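Long-range contact in fimbrial subunit type 1 (Actinomyces oris, PDB 3UXF), which forms the shaft of type 1 fimbriae on the bacterial surface as their major structural subunit, anchored to the cell wall peptidoglycan: residues E421-G433 / D461-E473. Numbering follows the deposited sequence.
Sequences EINYLRANDYVNG and DPLPFRVLAEKAE. With CA (calcium ion), chain B.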
loop_
_atom_site.group_PDB
_atom_site.type_symbol
_atom_site.label_atom_id
_atom_site.label_comp_id
_atom_site.label_asym_id
_atom_site.label_seq_id
_atom_site.Cartn_x
_atom_site.Cartn_y
_atom_site.Cartn_z
ATOM N N GLU A 421 -14.717 29.608 11.706
ATOM C CA GLU A 421 -14.253 28.245 11.392
ATOM C C GLU A 421 -12.862 28.300 10.806
ATOM O O GLU A 421 -12.544 29.177 9.987
ATOM C CB GLU A 421 -15.191 27.553 10.403
ATOM C CG GLU A 421 -16.577 27.405 10.966
ATOM C CD GLU A 421 -17.481 26.503 10.160
ATOM O OE1 GLU A 421 -17.142 26.152 9.012
ATOM O OE2 GLU A 421 -18.538 26.134 10.714
ATOM N N ILE A 422 -12.025 27.362 11.242
ATOM C CA ILE A 422 -10.691 27.212 10.682
ATOM C C ILE A 422 -10.715 25.872 9.942
ATOM O O ILE A 422 -10.708 24.786 10.556
ATOM C CB ILE A 422 -9.630 27.240 11.780
ATOM C CG1 ILE A 422 -9.714 28.589 12.529
ATOM C CG2 ILE A 422 -8.257 27.034 11.166
ATOM C CD1 ILE A 422 -8.784 28.688 13.698
ATOM N N ASN A 423 -10.801 25.951 8.611
ATOM C CA ASN A 423 -11.002 24.773 7.777
ATOM C C ASN A 423 -9.861 24.608 6.807
ATOM O O ASN A 423 -9.715 25.471 5.940
ATOM C CB ASN A 423 -12.247 24.967 6.903
ATOM C CG ASN A 423 -13.529 25.130 7.707
ATOM O OD1 ASN A 423 -13.678 24.529 8.788
ATOM N ND2 ASN A 423 -14.451 25.900 7.191
ATOM N N TYR A 424 -9.061 23.542 6.866
ATOM C CA TYR A 424 -9.147 22.452 7.825
ATOM C C TYR A 424 -7.720 22.099 8.232
ATOM O O TYR A 424 -6.779 22.402 7.508
ATOM C CB TYR A 424 -9.794 21.229 7.176
ATOM C CG TYR A 424 -11.119 21.516 6.513
ATOM C CD1 TYR A 424 -12.305 21.388 7.214
ATOM C CD2 TYR A 424 -11.183 21.917 5.187
ATOM C CE1 TYR A 424 -13.515 21.651 6.620
ATOM C CE2 TYR A 424 -12.395 22.186 4.583
ATOM C CZ TYR A 424 -13.558 22.051 5.307
ATOM O OH TYR A 424 -14.772 22.312 4.724
ATOM N N LEU A 425 -7.566 21.450 9.383
ATOM C CA LEU A 425 -6.248 21.079 9.884
ATOM C C LEU A 425 -6.073 19.567 9.982
ATOM O O LEU A 425 -6.970 18.862 10.427
ATOM C CB LEU A 425 -6.006 21.709 11.256
ATOM C CG LEU A 425 -5.616 23.187 11.268
ATOM C CD1 LEU A 425 -5.936 23.813 12.613
ATOM C CD2 LEU A 425 -4.148 23.350 10.933
ATOM N N ARG A 426 -4.909 19.083 9.566
ATOM C CA ARG A 426 -4.606 17.660 9.636
ATOM C C ARG A 426 -4.512 17.230 11.093
ATOM O O ARG A 426 -3.978 17.956 11.921
ATOM C CB ARG A 426 -3.290 17.353 8.919
ATOM C CG ARG A 426 -3.250 15.993 8.227
ATOM C CD ARG A 426 -1.851 15.390 8.271
ATOM N NE ARG A 426 -1.364 15.346 9.642
ATOM C CZ ARG A 426 -0.362 16.081 10.106
ATOM N NH1 ARG A 426 0.293 16.904 9.300
ATOM N NH2 ARG A 426 -0.013 15.987 11.379
ATOM N N ALA A 427 -5.032 16.047 11.400
ATOM C CA ALA A 427 -5.009 15.544 12.765
ATOM C C ALA A 427 -3.587 15.495 13.305
ATOM O O ALA A 427 -2.668 15.093 12.603
ATOM C CB ALA A 427 -5.641 14.164 12.825
ATOM N N ASN A 428 -3.411 15.907 14.557
ATOM C CA ASN A 428 -2.101 15.860 15.190
ATOM C C ASN A 428 -1.672 14.426 15.455
ATOM O O ASN A 428 -0.484 14.126 15.526
ATOM C CB ASN A 428 -2.104 16.624 16.517
ATOM C CG ASN A 428 -2.402 18.098 16.344
ATOM O OD1 ASN A 428 -3.535 18.533 16.519
ATOM N ND2 ASN A 428 -1.380 18.872 16.008
ATOM N N ASP A 429 -2.652 13.546 15.612
ATOM C CA ASP A 429 -2.375 12.157 15.958
ATOM C C ASP A 429 -2.518 11.171 14.802
ATOM O O ASP A 429 -2.599 9.970 15.019
ATOM C CB ASP A 429 -3.245 11.715 17.137
ATOM C CG ASP A 429 -4.723 11.716 16.806
ATOM O OD1 ASP A 429 -5.098 12.243 15.741
ATOM O OD2 ASP A 429 -5.508 11.188 17.615
ATOM N N TYR A 430 -2.546 11.679 13.579
ATOM C CA TYR A 430 -2.607 10.826 12.403
ATOM C C TYR A 430 -1.854 11.546 11.302
ATOM O O TYR A 430 -2.294 12.573 10.805
ATOM C CB TYR A 430 -4.050 10.542 11.987
ATOM C CG TYR A 430 -4.226 9.261 11.197
ATOM C CD1 TYR A 430 -4.775 8.132 11.782
ATOM C CD2 TYR A 430 -3.849 9.186 9.864
ATOM C CE1 TYR A 430 -4.943 6.965 11.066
ATOM C CE2 TYR A 430 -4.016 8.023 9.137
ATOM C CZ TYR A 430 -4.562 6.914 9.745
ATOM O OH TYR A 430 -4.729 5.753 9.030
ATOM N N VAL A 431 -0.697 11.009 10.950
ATOM C CA VAL A 431 0.166 11.659 9.987
ATOM C C VAL A 431 0.935 10.630 9.178
ATOM O O VAL A 431 1.230 9.542 9.659
ATOM C CB VAL A 431 1.154 12.597 10.704
ATOM C CG1 VAL A 431 2.030 11.809 11.661
ATOM C CG2 VAL A 431 1.992 13.367 9.705
ATOM N N ASN A 432 1.250 10.985 7.942
ATOM C CA ASN A 432 1.993 10.099 7.062
ATOM C C ASN A 432 1.374 8.706 6.939
ATOM O O ASN A 432 2.081 7.721 6.752
ATOM C CB ASN A 432 3.461 10.018 7.490
ATOM C CG ASN A 432 4.222 11.306 7.218
ATOM O OD1 ASN A 432 3.758 12.168 6.474
ATOM N ND2 ASN A 432 5.396 11.438 7.819
ATOM N N GLY A 433 0.050 8.633 7.044
ATOM C CA GLY A 433 -0.660 7.418 6.755
ATOM C C GLY A 433 -0.803 6.484 7.924
ATOM O O GLY A 433 -1.273 5.355 7.725
ATOM N N ASP A 461 -0.165 34.388 25.988
ATOM C CA ASP A 461 0.495 33.242 25.388
ATOM C C ASP A 461 -0.267 32.751 24.162
ATOM O O ASP A 461 -1.454 33.032 24.015
ATOM C CB ASP A 461 0.460 32.091 26.399
ATOM C CG ASP A 461 1.463 32.262 27.518
ATOM O OD1 ASP A 461 2.601 32.710 27.273
ATOM O OD2 ASP A 461 1.090 31.938 28.660
ATOM N N PRO A 462 0.402 31.955 23.311
ATOM C CA PRO A 462 -0.335 31.144 22.326
ATOM C C PRO A 462 -1.190 30.133 23.061
ATOM O O PRO A 462 -0.926 29.822 24.242
ATOM C CB PRO A 462 0.760 30.395 21.560
ATOM C CG PRO A 462 2.063 31.049 21.923
ATOM C CD PRO A 462 1.826 31.603 23.344
ATOM N N LEU A 463 -2.199 29.607 22.363
ATOM C CA LEU A 463 -3.165 28.709 22.983
ATOM C C LEU A 463 -3.138 27.358 22.285
ATOM O O LEU A 463 -3.658 27.211 21.175
ATOM C CB LEU A 463 -4.551 29.321 22.809
ATOM C CG LEU A 463 -4.654 30.755 23.327
ATOM C CD1 LEU A 463 -6.044 31.312 23.006
ATOM C CD2 LEU A 463 -4.365 30.809 24.812
ATOM N N PRO A 464 -2.540 26.346 22.920
ATOM C CA PRO A 464 -2.383 25.036 22.272
ATOM C C PRO A 464 -3.702 24.323 22.176
ATOM O O PRO A 464 -4.551 24.452 23.069
ATOM C CB PRO A 464 -1.430 24.291 23.198
ATOM C CG PRO A 464 -0.658 25.395 23.870
ATOM C CD PRO A 464 -1.690 26.471 24.107
ATOM N N PHE A 465 -3.842 23.542 21.114
ATOM C CA PHE A 465 -4.992 22.654 20.928
ATOM C C PHE A 465 -4.620 21.555 19.970
ATOM O O PHE A 465 -3.603 21.641 19.279
ATOM C CB PHE A 465 -6.222 23.429 20.403
ATOM C CG PHE A 465 -6.081 23.885 18.969
ATOM C CD1 PHE A 465 -5.424 25.074 18.689
ATOM C CD2 PHE A 465 -6.628 23.146 17.908
ATOM C CE1 PHE A 465 -5.250 25.533 17.383
ATOM C CE2 PHE A 465 -6.465 23.614 16.591
ATOM C CZ PHE A 465 -5.790 24.793 16.327
ATOM N N ARG A 466 -5.423 20.497 19.950
ATOM C CA ARG A 466 -5.206 19.379 19.043
ATOM C C ARG A 466 -6.452 19.120 18.227
ATOM O O ARG A 466 -7.582 19.304 18.711
ATOM C CB ARG A 466 -4.842 18.118 19.819
ATOM C CG ARG A 466 -3.418 18.138 20.329
ATOM C CD ARG A 466 -3.149 16.889 21.171
ATOM N NE ARG A 466 -1.739 16.791 21.492
ATOM C CZ ARG A 466 -1.257 16.097 22.527
ATOM N NH1 ARG A 466 -2.085 15.459 23.359
ATOM N NH2 ARG A 466 0.061 16.062 22.737
ATOM N N VAL A 467 -6.236 18.683 16.987
ATOM C CA VAL A 467 -7.286 18.104 16.168
ATOM C C VAL A 467 -7.004 16.626 16.180
ATOM O O VAL A 467 -5.937 16.188 15.779
ATOM C CB VAL A 467 -7.252 18.692 14.718
ATOM C CG1 VAL A 467 -8.214 17.925 13.805
ATOM C CG2 VAL A 467 -7.632 20.177 14.748
ATOM N N LEU A 468 -7.950 15.853 16.723
ATOM C CA LEU A 468 -7.782 14.411 16.804
ATOM C C LEU A 468 -8.479 13.663 15.690
ATOM O O LEU A 468 -9.569 14.036 15.262
ATOM C CB LEU A 468 -8.312 13.926 18.150
ATOM C CG LEU A 468 -7.589 14.552 19.357
ATOM C CD1 LEU A 468 -8.221 13.975 20.613
ATOM C CD2 LEU A 468 -6.071 14.306 19.321
ATOM N N ALA A 469 -7.838 12.610 15.213
ATOM C CA ALA A 469 -8.378 11.779 14.144
ATOM C C ALA A 469 -9.787 11.315 14.458
ATOM O O ALA A 469 -10.627 11.221 13.556
ATOM C CB ALA A 469 -7.481 10.561 13.936
ATOM N N GLU A 470 -10.047 10.994 15.726
ATOM C CA GLU A 470 -11.379 10.490 16.078
ATOM C C GLU A 470 -12.478 11.461 15.732
ATOM O O GLU A 470 -13.600 11.023 15.433
ATOM C CB GLU A 470 -11.440 10.099 17.560
ATOM C CG GLU A 470 -11.133 11.225 18.517
ATOM C CD GLU A 470 -10.596 10.735 19.897
ATOM O OE1 GLU A 470 -9.426 10.244 20.006
ATOM O OE2 GLU A 470 -11.357 10.866 20.885
ATOM N N LYS A 471 -12.182 12.765 15.772
ATOM C CA LYS A 471 -13.158 13.766 15.363
ATOM C C LYS A 471 -13.048 13.991 13.864
ATOM O O LYS A 471 -14.062 13.977 13.162
ATOM C CB LYS A 471 -13.009 15.072 16.155
ATOM C CG LYS A 471 -13.459 14.912 17.614
ATOM C CD LYS A 471 -13.774 16.250 18.243
ATOM C CE LYS A 471 -14.271 16.094 19.682
ATOM N NZ LYS A 471 -15.479 15.235 19.765
ATOM N N ALA A 472 -11.833 14.197 13.362
ATOM C CA ALA A 472 -11.684 14.559 11.952
ATOM C C ALA A 472 -12.275 13.515 11.021
ATOM O O ALA A 472 -12.951 13.854 10.052
ATOM C CB ALA A 472 -10.203 14.804 11.607
ATOM N N GLU A 473 -12.061 12.238 11.315
ATOM C CA GLU A 473 -12.495 11.204 10.376
ATOM C C GLU A 473 -14.020 11.077 10.325
ATOM O O GLU A 473 -14.562 10.555 9.357
ATOM C CB GLU A 473 -11.866 9.865 10.748
ATOM C CG GLU A 473 -12.482 9.186 11.982
ATOM C CD GLU A 473 -11.541 8.148 12.602
ATOM O OE1 GLU A 473 -10.438 7.956 12.036
ATOM O OE2 GLU A 473 -11.897 7.497 13.619
HETATM CA CA CA B . 3.353 32.271 29.601
HETATM O O HOH W 1 -8.003 10.190 17.613
HETATM O O HOH W 2 4.704 32.410 31.583
HETATM O O HOH W 3 5.184 33.640 28.618
HETATM O O HOH W 4 2.368 30.480 30.994
#
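Asn428 and Val467 join the backbones where strand 419-426 runs into a type I turn, Ala427 to Tyr430: the amide N of Asn428 donates to Val467 O over 2.8 Å, and the closest CA pair, Ala427 and Val467, is 4.8 Å apart. The Asn428 side chain returns the bond. With CG beside its own backbone N (chi1 -62°), its amide carbonyl OD1 accepts from Val467 N at 2.7 Å, the donor lying almost in line with the C=O bond (162°). One asparagine thus grips both the N-H and the C=O of Val467, much as a neighbouring strand would, and OD1 also rests against Arg466 CA and CB. The guanidinium of Arg466 is held elsewhere, by Asp443 O and the ring of Tyr444.

The next residue, Asp429, meets the start of the helix with its carboxylate alone. Chi1 of Asp429 (64°) sets the carboxylate between its backbone N and carbonyl carbon, and the syn lone pair of OD1 takes Ala469 N at 2.8 Å. OD2 lies 3.6 Å from Leu468 CD2 and accepts from a water that also receives Glu470 N and donates to Glu470 OE1. The first two helix N-H groups are therefore satisfied, one directly and one through water; a negative charge here probably suits the helix dipole.

Apolar contacts flank these bonds: Val467 CG2 lies against Leu425 CB, Leu425 CD1 meets the edge of the Phe465 ring at CZ (3.8 Å), near the ring plane, and Ala469 CB packs on Tyr430 CB (3.9 Å). A turn aspartate accepting the first N-H of helix 469-472, whose N-cap residue is Leu468, here joins the turn after strand 419-426 to the link between strand 463-465 and that helix in the C-terminal prealbumin-like beta-sandwich domain of the pilin.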